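PDB 3CZ5: Two-component response regulator, LuxR family from Aurantimonas sp., which is a response regulator whose receiver domain, the part in this structure, is probably phosphorylated on an aspartate to govern DNA binding by the rest of the protein. Local coordinates for residues A6-V11 with I54-L59; G65-T70 with F98-S103; R81-T86 with E120-G125; G104-S109 with A128-I133. One frame throughout, in Å; residues are numbered along the deposited sequence.

In the fold
All four contacts belong to one parallel alpha/beta sandwich, the CheY-like receiver fold. Contact 1 pairs two strands of the sheet; contact 3 lays its neighbour, strand 82-86, against the end of helix 114-122, and contact 4 adds strands 104-107 and 128-129. Contact 2 lies beside the sheet, where helix 66-76 meets the end of helix 91-99. Centres of contacts 1 and 3 are about 9 Å apart, those of 1 and 4 about 15 Å. Contact 1 closes before the others open, whereas contact 3 interleaves with both 2 and 4. Leu59, Thr86 and Lys108 from contacts 1, 3 and 4 bind one phosphate ion, probably from the crystallisation liquor, beside Asp58, the predicted phosphorylation site.

Contact 1 (A6-V11 with I54-L59); sequences ARIMLV and IVVMDL. With PO4 (phosphate ion), chain E.
Met9 and Val55 sit side by side on neighbouring parallel strands of the CheY-like receiver sheet, their CB atoms 4.1 Å apart. Strand 6-11 and strand 54-57 run in the same direction, 21° apart, and are laced by a ladder in which Val56 bonds both ways: its N donates to Met9 O at 2.8 Å, and its O accepts from Val11 N at 2.9 Å. Side chains alternate between two faces. On the face of Met9, Val11, Val55 and Met57, Val11 sets CG1 anti to its backbone N (chi1 175°), which leaves CG2 beside that N. There CG2 packs on the residue diagonally across, 4.2 Å from Val55 CG2. Val11 also neighbours Met57, although their close approach is doubtful in the model. Met9 has CG anti to the backbone N as well (chi1 177°), and its extended chain leads away from Val55 toward Leu46 of helix 40-48. On the reverse face Ile8 CG2 reaches Val56 CG2 at 4.3 Å, and Leu10 CD1 approaches Val56 CB. Val and Ile, branched at CB, favour the extended backbone, and their apolar branches suit a sheet covered on both faces. The ladder ends with Asp58 N donating to Val11 O at 3.2 Å, which fixes the start of the loop carrying Asp58, the predicted phosphorylation site, unmodified here. Asp58 OD1 forms a salt bridge with Lys108. One residue on, Leu59 N donates to O3 of the bound phosphate ion at 2.8 Å.

Contact 2 (G65-T70 with F98-S103); sequences GGIEAT and FEAGAS
Ile67 and Thr70 meet Ala100 without an aromatic ring between them: Phe98, the flat side chain of this part of the fold, heads away from segment 65-70 at its CB, and its ring has Ser103 O at the edge, in the ring plane, 3.9 Å from CE1. The Gly101-Ala102 peptide makes the other flat surface, and the methyl of Thr70, CG2, lies over its face. With OG1 beside the backbone N and CG2 anti to it (chi1 -75°), Thr70 separates its two branches by chemistry. Its hydroxyl donates back into its own helix, to Gly66 O at 2.8 Å, coming in 31° out of the carbonyl plane. The methyl branch looks outward, with CG2 3.4 Å from Ala100 O and 3.7 Å from Ala102 N. A threonine suits this place because its OG1 is satisfied within the helix while its carbon branch packs. Ile67 adds CG1, which lies 4.0 Å from Ala100 CB, and the small alanine lets the two backbones come close.

Segment 98-103 supplies a helix end. Gly101, at phi 114°, closes a Schellman motif, with its N bonded to Phe98 O. At this positive phi a CB would be jammed against the preceding carbonyl O, which explains the glycine. Gly65 takes the N-cap position of helix 66-76.

That helix thus packs against the C-terminal end of helix 91-99, where Ile67 also touches Lys96 and Ala97. Thr70 rests on Ile82 and Ile84 of strand 82-86, and the chain leaving Ala102 joins the same strand through a backbone bond between Ser103 and Ile82.

Contact 3 (R81-T86 with E120-G125); sequences RILIFT and EAILAG. With PO4 (phosphate ion), chain E.
Leu83 and Arg81 both reach Ile122, joining strand 82-86 of the parallel CheY-like sheet, and the loop before it, to the end of helix 114-122. Leu83 CB lies 3.9 Å from Ile122 CD1, the two side chains crossing at a slant. Arg81 slides past Ile122 in the opposite direction, its CB 4.0 Å from Ile122 CG2. Beyond CG the chain is extended, carrying the guanidinium to the helix end: the backbone of Leu123 lies over one face, its C offset toward the rim, and NH2 comes 3.9 Å from Gly125 CA. Arg81 NE stands 3.6 Å from Ile122 O, near but not hydrogen-bonded, so the charge may favour this carbonyl end. Long aliphatic reach with a charged tip suits the half-exposed place. An alanine here would keep CB against Ile122 but would probably leave the backbone of Leu123 less covered and the helix end without its nearby positive charge.

A Schellman motif positions that backbone: Gly125, with positive phi, bonds its N to Ile122 O. In the second shell, Leu115, Ala118 and Ile119 pack around Leu83. At the far end of the strand, Thr86 OG1 donates to phosphate O3 at 2.8 Å.

Contact 4 (G104-S109 with A128-I133); sequences GYVTKS and AMSPDI. With PO4 (phosphate ion), chain E.
Ser130 OG joins the two segments: Thr107 N donates to it at 3.2 Å, with an N-H...O angle of 153°, and it donates in turn to Asp132 OD2 at 2.9 Å, meeting that oxygen from above the carboxylate plane. Thr107 and Asp132 reach tip to tip, OG1 lying 2.7 Å from OD1, and Thr107 OG1 also pairs with Ser110 OG. Ser110 bonds Asp132 OD2 as well, so hydroxyls of Thr107, Ser110 and Ser130 all reach the carboxylate. An alanine in place of Ser130 would probably leave Thr107 N and Asp132 OD2 each short of a partner and the carboxylate freer to turn.

Nearby, parallel bridges of Gly104 with Ala128 and Tyr105 with Met129 add the short strand 128-129 to strand 104-107 as the last step of a beta-alpha-beta unit; the bond from Tyr105 N to Ala128 O is less certain. The ring of Tyr105, whose OH bonds His88 O, turns an edge toward Ile133 CD1, though that methyl is doubtfully placed. Ser130 holds the N-cap position of helix 131-142, but its OG makes no capping bond.

Just beyond Thr107, where strand 104-107 ends, Lys108 NZ donates to phosphate O2 at 2.7 Å. Hydroxyl and carboxylate bonds thus tie the start of helix 131-142 to the strand leading to Lys108, while the lysine's positive charge would help hold a phosphate group near Asp58.

Contact 1 (A6-V11 with I54-L59)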
loop_
_atom_site.group_PDB
_atom_site.type_symbol
_atom_site.label_atom_id
_atom_site.label_comp_id
_atom_site.label_asym_id
_atom_site.label_seq_id
_atom_site.Cartn_x
_atom_site.Cartn_y
_atom_site.Cartn_z
ATOM N N ALA A 6 10.655 4.546 11.195
ATOM C CA ALA A 6 10.126 4.516 9.742
ATOM C C ALA A 6 9.476 5.757 9.063
ATOM O O ALA A 6 8.575 6.397 9.605
ATOM C CB ALA A 6 9.220 3.357 9.534
ATOM N N ARG A 7 9.883 6.093 7.848
ATOM C CA ARG A 7 9.237 7.217 7.158
ATOM C C ARG A 7 8.258 6.695 6.094
ATOM O O ARG A 7 8.669 5.837 5.327
ATOM C CB ARG A 7 10.297 8.119 6.521
ATOM C CG ARG A 7 11.347 8.610 7.533
ATOM C CD ARG A 7 12.574 9.388 6.919
ATOM N NE ARG A 7 12.237 10.605 6.152
ATOM C CZ ARG A 7 12.225 10.653 4.792
ATOM N NH1 ARG A 7 12.552 9.546 4.058
ATOM N NH2 ARG A 7 11.920 11.800 4.125
ATOM N N ILE A 8 7.003 7.204 6.025
ATOM C CA ILE A 8 5.960 6.673 5.117
ATOM C C ILE A 8 5.341 7.731 4.149
ATOM O O ILE A 8 5.162 8.897 4.517
ATOM C CB ILE A 8 4.771 5.991 5.949
ATOM C CG1 ILE A 8 5.228 4.716 6.713
ATOM C CG2 ILE A 8 3.570 5.649 5.070
ATOM C CD1 ILE A 8 5.130 4.800 8.242
ATOM N N MET A 9 4.994 7.315 2.920
ATOM C CA MET A 9 4.263 8.141 1.986
ATOM C C MET A 9 2.829 7.594 1.790
ATOM O O MET A 9 2.660 6.355 1.680
ATOM C CB MET A 9 4.970 8.074 0.666
ATOM C CG MET A 9 4.268 8.872 -0.501
ATOM S SD MET A 9 5.432 9.039 -1.919
ATOM C CE MET A 9 4.731 10.510 -2.511
ATOM N N LEU A 10 1.821 8.476 1.780
ATOM C CA LEU A 10 0.455 8.101 1.545
ATOM C C LEU A 10 -0.011 8.675 0.247
ATOM O O LEU A 10 0.099 9.883 0.006
ATOM C CB LEU A 10 -0.509 8.697 2.575
ATOM C CG LEU A 10 -1.018 7.829 3.700
ATOM C CD1 LEU A 10 0.286 7.377 4.263
ATOM C CD2 LEU A 10 -1.725 8.686 4.653
ATOM N N VAL A 11 -0.633 7.835 -0.562
ATOM C CA VAL A 11 -1.094 8.291 -1.841
ATOM C C VAL A 11 -2.519 7.861 -1.817
ATOM O O VAL A 11 -2.770 6.694 -1.810
ATOM C CB VAL A 11 -0.349 7.501 -2.918
ATOM C CG1 VAL A 11 -0.840 7.805 -4.309
ATOM C CG2 VAL A 11 1.156 7.741 -2.794
ATOM N N ILE A 54 8.457 3.139 2.905
ATOM C CA ILE A 54 7.315 2.349 2.473
ATOM C C ILE A 54 6.300 3.311 2.009
ATOM O O ILE A 54 6.062 4.358 2.681
ATOM C CB ILE A 54 6.625 1.576 3.621
ATOM C CG1 ILE A 54 5.441 0.778 3.087
ATOM C CG2 ILE A 54 6.032 2.514 4.745
ATOM C CD1 ILE A 54 5.209 -0.559 3.892
ATOM N N VAL A 55 5.680 2.981 0.881
ATOM C CA VAL A 55 4.563 3.788 0.417
ATOM C C VAL A 55 3.268 3.017 0.527
ATOM O O VAL A 55 3.246 1.832 0.253
ATOM C CB VAL A 55 4.814 4.321 -0.993
ATOM C CG1 VAL A 55 5.830 3.482 -1.719
ATOM C CG2 VAL A 55 3.524 4.471 -1.764
ATOM N N VAL A 56 2.227 3.673 1.030
ATOM C CA VAL A 56 0.864 3.145 1.049
ATOM C C VAL A 56 -0.074 3.831 0.062
ATOM O O VAL A 56 -0.320 5.038 0.167
ATOM C CB VAL A 56 0.183 3.414 2.360
ATOM C CG1 VAL A 56 -1.354 3.057 2.248
ATOM C CG2 VAL A 56 0.884 2.660 3.478
ATOM N N MET A 57 -0.678 3.052 -0.840
ATOM C CA MET A 57 -1.402 3.601 -2.045
ATOM C C MET A 57 -2.816 3.041 -2.266
ATOM O O MET A 57 -3.000 1.846 -2.071
ATOM C CB MET A 57 -0.576 3.242 -3.292
ATOM C CG MET A 57 -0.424 4.416 -4.142
ATOM S SD MET A 57 0.616 4.334 -5.535
ATOM C CE MET A 57 -0.359 5.512 -6.369
ATOM N N ASP A 58 -3.787 3.848 -2.701
ATOM C CA ASP A 58 -5.015 3.293 -3.170
ATOM C C ASP A 58 -4.793 2.391 -4.406
ATOM O O ASP A 58 -3.766 2.432 -5.122
ATOM C CB ASP A 58 -5.880 4.385 -3.700
ATOM C CG ASP A 58 -6.463 5.240 -2.634
ATOM O OD1 ASP A 58 -6.203 4.968 -1.414
ATOM O OD2 ASP A 58 -7.202 6.180 -3.068
ATOM N N LEU A 59 -5.794 1.603 -4.729
ATOM C CA LEU A 59 -5.729 0.899 -5.975
ATOM C C LEU A 59 -6.311 1.842 -7.027
ATOM O O LEU A 59 -5.980 1.787 -8.219
ATOM C CB LEU A 59 -6.597 -0.319 -5.862
ATOM C CG LEU A 59 -6.663 -1.162 -7.122
ATOM C CD1 LEU A 59 -5.371 -1.966 -7.311
ATOM C CD2 LEU A 59 -7.871 -2.098 -6.935
HETATM P P PO4 E . -9.479 2.774 -3.267
HETATM O O1 PO4 E . -10.842 2.250 -3.558
HETATM O O2 PO4 E . -9.177 3.103 -1.822
HETATM O O3 PO4 E . -8.431 1.848 -3.814
HETATM O O4 PO4 E . -9.597 3.959 -4.189
#

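Contact 2 (G65-T70 with F98-S103)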
loop_
_atom_site.group_PDB
_atom_site.type_symbol
_atom_site.label_atom_id
_atom_site.label_comp_id
_atom_site.label_asym_id
_atom_site.label_seq_id
_atom_site.Cartn_x
_atom_site.Cartn_y
_atom_site.Cartn_z
ATOM N N GLY A 65 -3.687 3.984 -11.581
ATOM C CA GLY A 65 -3.921 3.656 -10.180
ATOM C C GLY A 65 -2.717 3.046 -9.558
ATOM O O GLY A 65 -1.637 3.210 -10.074
ATOM N N GLY A 66 -2.891 2.296 -8.482
ATOM C CA GLY A 66 -1.761 1.956 -7.671
ATOM C C GLY A 66 -0.928 0.935 -8.367
ATOM O O GLY A 66 0.246 0.857 -8.136
ATOM N N ILE A 67 -1.542 0.150 -9.228
ATOM C CA ILE A 67 -0.824 -0.939 -9.869
ATOM C C ILE A 67 0.145 -0.335 -10.926
ATOM O O ILE A 67 1.327 -0.712 -10.978
ATOM C CB ILE A 67 -1.821 -1.999 -10.438
ATOM C CG1 ILE A 67 -1.281 -3.414 -10.370
ATOM C CG2 ILE A 67 -2.234 -1.667 -11.804
ATOM C CD1 ILE A 67 -2.079 -4.281 -9.308
ATOM N N GLU A 68 -0.352 0.614 -11.736
ATOM C CA GLU A 68 0.492 1.310 -12.727
ATOM C C GLU A 68 1.592 2.108 -11.986
ATOM O O GLU A 68 2.796 1.986 -12.268
ATOM C CB GLU A 68 -0.354 2.179 -13.706
ATOM C CG GLU A 68 -1.427 1.360 -14.679
ATOM C CD GLU A 68 -3.041 1.424 -14.323
ATOM O OE1 GLU A 68 -3.515 0.801 -13.298
ATOM O OE2 GLU A 68 -3.805 2.080 -15.115
ATOM N N ALA A 69 1.145 2.885 -11.004
ATOM C CA ALA A 69 2.021 3.564 -10.051
ATOM C C ALA A 69 3.081 2.637 -9.592
ATOM O O ALA A 69 4.232 3.008 -9.517
ATOM C CB ALA A 69 1.264 4.026 -8.853
ATOM N N THR A 70 2.699 1.429 -9.233
ATOM C CA THR A 70 3.681 0.577 -8.518
ATOM C C THR A 70 4.769 0.177 -9.501
ATOM O O THR A 70 5.927 0.162 -9.129
ATOM C CB THR A 70 3.092 -0.724 -7.937
ATOM O OG1 THR A 70 2.328 -0.423 -6.767
ATOM C CG2 THR A 70 4.223 -1.738 -7.606
ATOM N N PHE A 98 0.438 -7.800 -6.912
ATOM C CA PHE A 98 1.681 -8.534 -6.563
ATOM C C PHE A 98 2.621 -8.710 -7.742
ATOM O O PHE A 98 3.813 -8.503 -7.606
ATOM C CB PHE A 98 1.479 -9.859 -5.838
ATOM C CG PHE A 98 1.033 -9.691 -4.412
ATOM C CD1 PHE A 98 1.876 -9.105 -3.452
ATOM C CD2 PHE A 98 -0.262 -10.100 -3.998
ATOM C CE1 PHE A 98 1.423 -8.946 -2.080
ATOM C CE2 PHE A 98 -0.695 -9.942 -2.667
ATOM C CZ PHE A 98 0.125 -9.368 -1.737
ATOM N N GLU A 99 2.087 -9.043 -8.907
ATOM C CA GLU A 99 2.919 -9.447 -10.017
ATOM C C GLU A 99 3.615 -8.135 -10.379
ATOM O O GLU A 99 4.773 -8.140 -10.796
ATOM C CB GLU A 99 2.065 -10.172 -11.112
ATOM C CG GLU A 99 2.510 -10.108 -12.551
ATOM C CD GLU A 99 1.331 -10.355 -13.529
ATOM O OE1 GLU A 99 0.145 -10.309 -13.073
ATOM O OE2 GLU A 99 1.577 -10.600 -14.752
ATOM N N ALA A 100 2.961 -7.014 -10.074
ATOM C CA ALA A 100 3.575 -5.718 -10.325
ATOM C C ALA A 100 4.662 -5.303 -9.355
ATOM O O ALA A 100 5.300 -4.294 -9.588
ATOM C CB ALA A 100 2.555 -4.622 -10.365
ATOM N N GLY A 101 4.873 -5.994 -8.251
ATOM C CA GLY A 101 5.868 -5.483 -7.275
ATOM C C GLY A 101 5.385 -5.032 -5.897
ATOM O O GLY A 101 6.193 -4.769 -5.014
ATOM N N ALA A 102 4.063 -4.931 -5.707
ATOM C CA ALA A 102 3.529 -4.533 -4.426
ATOM C C ALA A 102 3.930 -5.562 -3.420
ATOM O O ALA A 102 3.891 -6.736 -3.680
ATOM C CB ALA A 102 2.047 -4.422 -4.481
ATOM N N SER A 103 4.275 -5.169 -2.216
ATOM C CA SER A 103 4.622 -6.154 -1.231
ATOM C C SER A 103 3.485 -6.416 -0.289
ATOM O O SER A 103 3.601 -7.151 0.636
ATOM C CB SER A 103 5.821 -5.710 -0.440
ATOM O OG SER A 103 6.506 -4.732 -1.128
#

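Contact 3 (R81-T86 with E120-G125)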
loop_
_atom_site.group_PDB
_atom_site.type_symbol
_atom_site.label_atom_id
_atom_site.label_comp_id
_atom_site.label_asym_id
_atom_site.label_seq_id
_atom_site.Cartn_x
_atom_site.Cartn_y
_atom_site.Cartn_z
ATOM N N ARG A 81 9.259 -0.697 -1.440
ATOM C CA ARG A 81 8.209 -1.340 -0.698
ATOM C C ARG A 81 6.837 -0.592 -0.813
ATOM O O ARG A 81 6.607 0.434 -0.124
ATOM C CB ARG A 81 8.657 -1.484 0.756
ATOM C CG ARG A 81 9.681 -2.543 0.953
ATOM C CD ARG A 81 10.507 -2.263 2.161
ATOM N NE ARG A 81 11.072 -3.506 2.760
ATOM C CZ ARG A 81 12.078 -3.563 3.669
ATOM N NH1 ARG A 81 12.674 -2.428 4.077
ATOM N NH2 ARG A 81 12.493 -4.740 4.146
ATOM N N ILE A 82 5.922 -1.114 -1.633
ATOM C CA ILE A 82 4.585 -0.528 -1.731
ATOM C C ILE A 82 3.458 -1.383 -1.154
ATOM O O ILE A 82 3.362 -2.566 -1.478
ATOM C CB ILE A 82 4.197 -0.229 -3.225
ATOM C CG1 ILE A 82 5.201 0.730 -3.879
ATOM C CG2 ILE A 82 2.766 0.331 -3.321
ATOM C CD1 ILE A 82 6.271 0.014 -4.563
ATOM N N LEU A 83 2.576 -0.795 -0.342
ATOM C CA LEU A 83 1.423 -1.509 0.232
ATOM C C LEU A 83 0.173 -1.008 -0.458
ATOM O O LEU A 83 -0.211 0.134 -0.283
ATOM C CB LEU A 83 1.337 -1.228 1.712
ATOM C CG LEU A 83 0.030 -1.513 2.458
ATOM C CD1 LEU A 83 -0.384 -2.914 2.368
ATOM C CD2 LEU A 83 0.156 -1.376 3.969
ATOM N N ILE A 84 -0.454 -1.789 -1.317
ATOM C CA ILE A 84 -1.732 -1.333 -1.814
ATOM C C ILE A 84 -2.731 -1.467 -0.672
ATOM O O ILE A 84 -2.759 -2.544 0.018
ATOM C CB ILE A 84 -2.299 -2.181 -2.843
ATOM C CG1 ILE A 84 -1.485 -2.133 -4.145
ATOM C CG2 ILE A 84 -3.707 -1.632 -3.045
ATOM C CD1 ILE A 84 -0.594 -0.929 -4.335
ATOM N N PHE A 85 -3.520 -0.400 -0.451
ATOM C CA PHE A 85 -4.538 -0.302 0.605
ATOM C C PHE A 85 -5.793 0.146 -0.081
ATOM O O PHE A 85 -5.822 1.226 -0.666
ATOM C CB PHE A 85 -4.193 0.770 1.573
ATOM C CG PHE A 85 -4.998 0.734 2.847
ATOM C CD1 PHE A 85 -5.537 -0.476 3.347
ATOM C CD2 PHE A 85 -5.188 1.894 3.599
ATOM C CE1 PHE A 85 -6.250 -0.492 4.545
ATOM C CE2 PHE A 85 -5.912 1.859 4.765
ATOM C CZ PHE A 85 -6.405 0.676 5.242
ATOM N N THR A 86 -6.825 -0.688 -0.046
ATOM C CA THR A 86 -7.925 -0.460 -0.945
ATOM C C THR A 86 -9.299 -0.991 -0.461
ATOM O O THR A 86 -9.454 -1.772 0.448
ATOM C CB THR A 86 -7.593 -1.107 -2.267
ATOM O OG1 THR A 86 -8.676 -0.874 -3.160
ATOM C CG2 THR A 86 -7.432 -2.577 -2.056
ATOM N N GLU A 120 3.938 -2.927 9.316
ATOM C CA GLU A 120 4.880 -3.527 10.235
ATOM C C GLU A 120 5.585 -4.725 9.609
ATOM O O GLU A 120 6.824 -4.803 9.626
ATOM C CB GLU A 120 4.187 -4.015 11.504
ATOM C CG GLU A 120 3.397 -2.943 12.215
ATOM C CD GLU A 120 3.558 -2.979 13.755
ATOM O OE1 GLU A 120 4.124 -1.979 14.306
ATOM O OE2 GLU A 120 3.121 -3.997 14.395
ATOM N N ALA A 121 4.802 -5.652 9.068
ATOM C CA ALA A 121 5.327 -6.869 8.439
ATOM C C ALA A 121 6.074 -6.665 7.176
ATOM O O ALA A 121 6.915 -7.497 6.847
ATOM C CB ALA A 121 4.228 -7.789 8.114
ATOM N N ILE A 122 5.676 -5.664 6.395
ATOM C CA ILE A 122 6.354 -5.397 5.137
ATOM C C ILE A 122 7.783 -4.935 5.472
ATOM O O ILE A 122 8.794 -5.388 4.857
ATOM C CB ILE A 122 5.621 -4.348 4.309
ATOM C CG1 ILE A 122 4.654 -5.028 3.371
ATOM C CG2 ILE A 122 6.556 -3.670 3.400
ATOM C CD1 ILE A 122 3.326 -4.253 3.211
ATOM N N LEU A 123 7.852 -4.044 6.473
ATOM C CA LEU A 123 9.122 -3.482 6.959
ATOM C C LEU A 123 9.965 -4.554 7.641
ATOM O O LEU A 123 11.164 -4.387 7.919
ATOM C CB LEU A 123 8.832 -2.342 7.912
ATOM C CG LEU A 123 8.320 -1.087 7.226
ATOM C CD1 LEU A 123 8.091 0.080 8.145
ATOM C CD2 LEU A 123 9.349 -0.621 6.193
ATOM N N ALA A 124 9.325 -5.687 7.878
ATOM C CA ALA A 124 9.963 -6.744 8.611
ATOM C C ALA A 124 10.560 -7.532 7.528
ATOM O O ALA A 124 11.444 -8.359 7.772
ATOM C CB ALA A 124 8.925 -7.617 9.398
ATOM N N GLY A 125 10.049 -7.307 6.328
ATOM C CA GLY A 125 10.534 -7.991 5.161
ATOM C C GLY A 125 9.575 -9.042 4.651
ATOM O O GLY A 125 9.960 -9.792 3.773
HETATM P P PO4 E . -9.479 2.774 -3.267
HETATM O O1 PO4 E . -10.842 2.250 -3.558
HETATM O O2 PO4 E . -9.177 3.103 -1.822
HETATM O O3 PO4 E . -8.431 1.848 -3.814
HETATM O O4 PO4 E . -9.597 3.959 -4.189
#

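Contact 4 (G104-S109 with A128-I133)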
loop_
_atom_site.group_PDB
_atom_site.type_symbol
_atom_site.label_atom_id
_atom_site.label_comp_id
_atom_site.label_asym_id
_atom_site.label_seq_id
_atom_site.Cartn_x
_atom_site.Cartn_y
_atom_site.Cartn_z
ATOM N N GLY A 104 2.367 -5.796 -0.521
ATOM C CA GLY A 104 1.260 -5.972 0.439
ATOM C C GLY A 104 -0.063 -5.602 -0.220
ATOM O O GLY A 104 -0.116 -4.739 -1.073
ATOM N N TYR A 105 -1.166 -6.244 0.121
ATOM C CA TYR A 105 -2.418 -5.765 -0.474
ATOM C C TYR A 105 -3.402 -5.929 0.624
ATOM O O TYR A 105 -3.671 -7.069 1.041
ATOM C CB TYR A 105 -2.798 -6.619 -1.637
ATOM C CG TYR A 105 -3.975 -6.158 -2.359
ATOM C CD1 TYR A 105 -3.878 -5.592 -3.613
ATOM C CD2 TYR A 105 -5.200 -6.261 -1.794
ATOM C CE1 TYR A 105 -4.996 -5.161 -4.282
ATOM C CE2 TYR A 105 -6.341 -5.830 -2.458
ATOM C CZ TYR A 105 -6.239 -5.290 -3.700
ATOM O OH TYR A 105 -7.423 -4.898 -4.326
ATOM N N VAL A 106 -3.888 -4.789 1.151
ATOM C CA VAL A 106 -4.743 -4.799 2.350
ATOM C C VAL A 106 -6.096 -4.157 2.062
ATOM O O VAL A 106 -6.145 -3.249 1.254
ATOM C CB VAL A 106 -4.067 -4.067 3.452
ATOM C CG1 VAL A 106 -5.072 -3.524 4.378
ATOM C CG2 VAL A 106 -3.101 -5.035 4.188
ATOM N N THR A 107 -7.200 -4.634 2.638
ATOM C CA THR A 107 -8.486 -4.031 2.311
ATOM C C THR A 107 -9.006 -3.065 3.388
ATOM O O THR A 107 -8.869 -3.273 4.569
ATOM C CB THR A 107 -9.586 -5.022 1.979
ATOM O OG1 THR A 107 -9.953 -5.781 3.148
ATOM C CG2 THR A 107 -9.121 -5.889 0.885
ATOM N N LYS A 108 -9.611 -1.986 2.929
ATOM C CA LYS A 108 -10.010 -0.906 3.771
ATOM C C LYS A 108 -11.169 -1.245 4.704
ATOM O O LYS A 108 -11.384 -0.533 5.672
ATOM C CB LYS A 108 -10.360 0.292 2.920
ATOM C CG LYS A 108 -9.139 1.072 2.538
ATOM C CD LYS A 108 -9.439 2.326 1.734
ATOM C CE LYS A 108 -8.210 3.166 1.774
ATOM N NZ LYS A 108 -8.086 3.837 0.517
ATOM N N SER A 109 -11.902 -2.321 4.444
ATOM C CA SER A 109 -12.904 -2.721 5.402
ATOM C C SER A 109 -12.422 -3.890 6.207
ATOM O O SER A 109 -13.252 -4.628 6.744
ATOM C CB SER A 109 -14.196 -3.113 4.707
ATOM O OG SER A 109 -13.926 -3.823 3.495
ATOM N N ALA A 128 2.406 -8.653 2.880
ATOM C CA ALA A 128 1.257 -8.444 3.748
ATOM C C ALA A 128 -0.042 -8.535 2.970
ATOM O O ALA A 128 -0.182 -7.974 1.866
ATOM C CB ALA A 128 1.359 -7.154 4.510
ATOM N N MET A 129 -0.983 -9.260 3.587
ATOM C CA MET A 129 -2.288 -9.645 3.029
ATOM C C MET A 129 -3.316 -9.616 4.154
ATOM O O MET A 129 -3.269 -10.427 5.064
ATOM C CB MET A 129 -2.221 -11.086 2.483
ATOM C CG MET A 129 -2.424 -11.185 0.992
ATOM S SD MET A 129 -2.098 -12.804 0.321
ATOM C CE MET A 129 -0.515 -13.039 1.050
ATOM N N SER A 130 -4.283 -8.727 4.136
ATOM C CA SER A 130 -5.339 -9.002 5.064
ATOM C C SER A 130 -6.016 -10.427 4.821
ATOM O O SER A 130 -5.908 -11.052 3.733
ATOM C CB SER A 130 -6.332 -7.845 5.104
ATOM O OG SER A 130 -6.807 -7.596 3.826
ATOM N N PRO A 131 -6.672 -10.951 5.884
ATOM C CA PRO A 131 -7.428 -12.182 5.916
ATOM C C PRO A 131 -8.364 -12.324 4.741
ATOM O O PRO A 131 -8.376 -13.335 4.053
ATOM C CB PRO A 131 -8.257 -12.021 7.165
ATOM C CG PRO A 131 -7.923 -10.749 7.734
ATOM C CD PRO A 131 -6.599 -10.394 7.240
ATOM N N ASP A 132 -9.182 -11.329 4.513
ATOM C CA ASP A 132 -10.205 -11.515 3.499
ATOM C C ASP A 132 -9.593 -11.813 2.146
ATOM O O ASP A 132 -10.107 -12.634 1.387
ATOM C CB ASP A 132 -11.102 -10.304 3.444
ATOM C CG ASP A 132 -10.322 -9.022 3.349
ATOM O OD1 ASP A 132 -10.643 -8.333 2.414
ATOM O OD2 ASP A 132 -9.449 -8.625 4.169
ATOM N N ILE A 133 -8.449 -11.238 1.841
ATOM C CA ILE A 133 -7.858 -11.511 0.538
ATOM C C ILE A 133 -7.054 -12.806 0.494
ATOM O O ILE A 133 -7.086 -13.550 -0.510
ATOM C CB ILE A 133 -7.016 -10.337 0.084
ATOM C CG1 ILE A 133 -7.878 -9.396 -0.765
ATOM C CG2 ILE A 133 -5.770 -10.802 -0.660
ATOM C CD1 ILE A 133 -7.561 -8.021 -0.387
HETATM P P PO4 E . -9.479 2.774 -3.267
HETATM O O1 PO4 E . -10.842 2.250 -3.558
HETATM O O2 PO4 E . -9.177 3.103 -1.822
HETATM O O3 PO4 E . -8.431 1.848 -3.814
HETATM O O4 PO4 E . -9.597 3.959 -4.189
#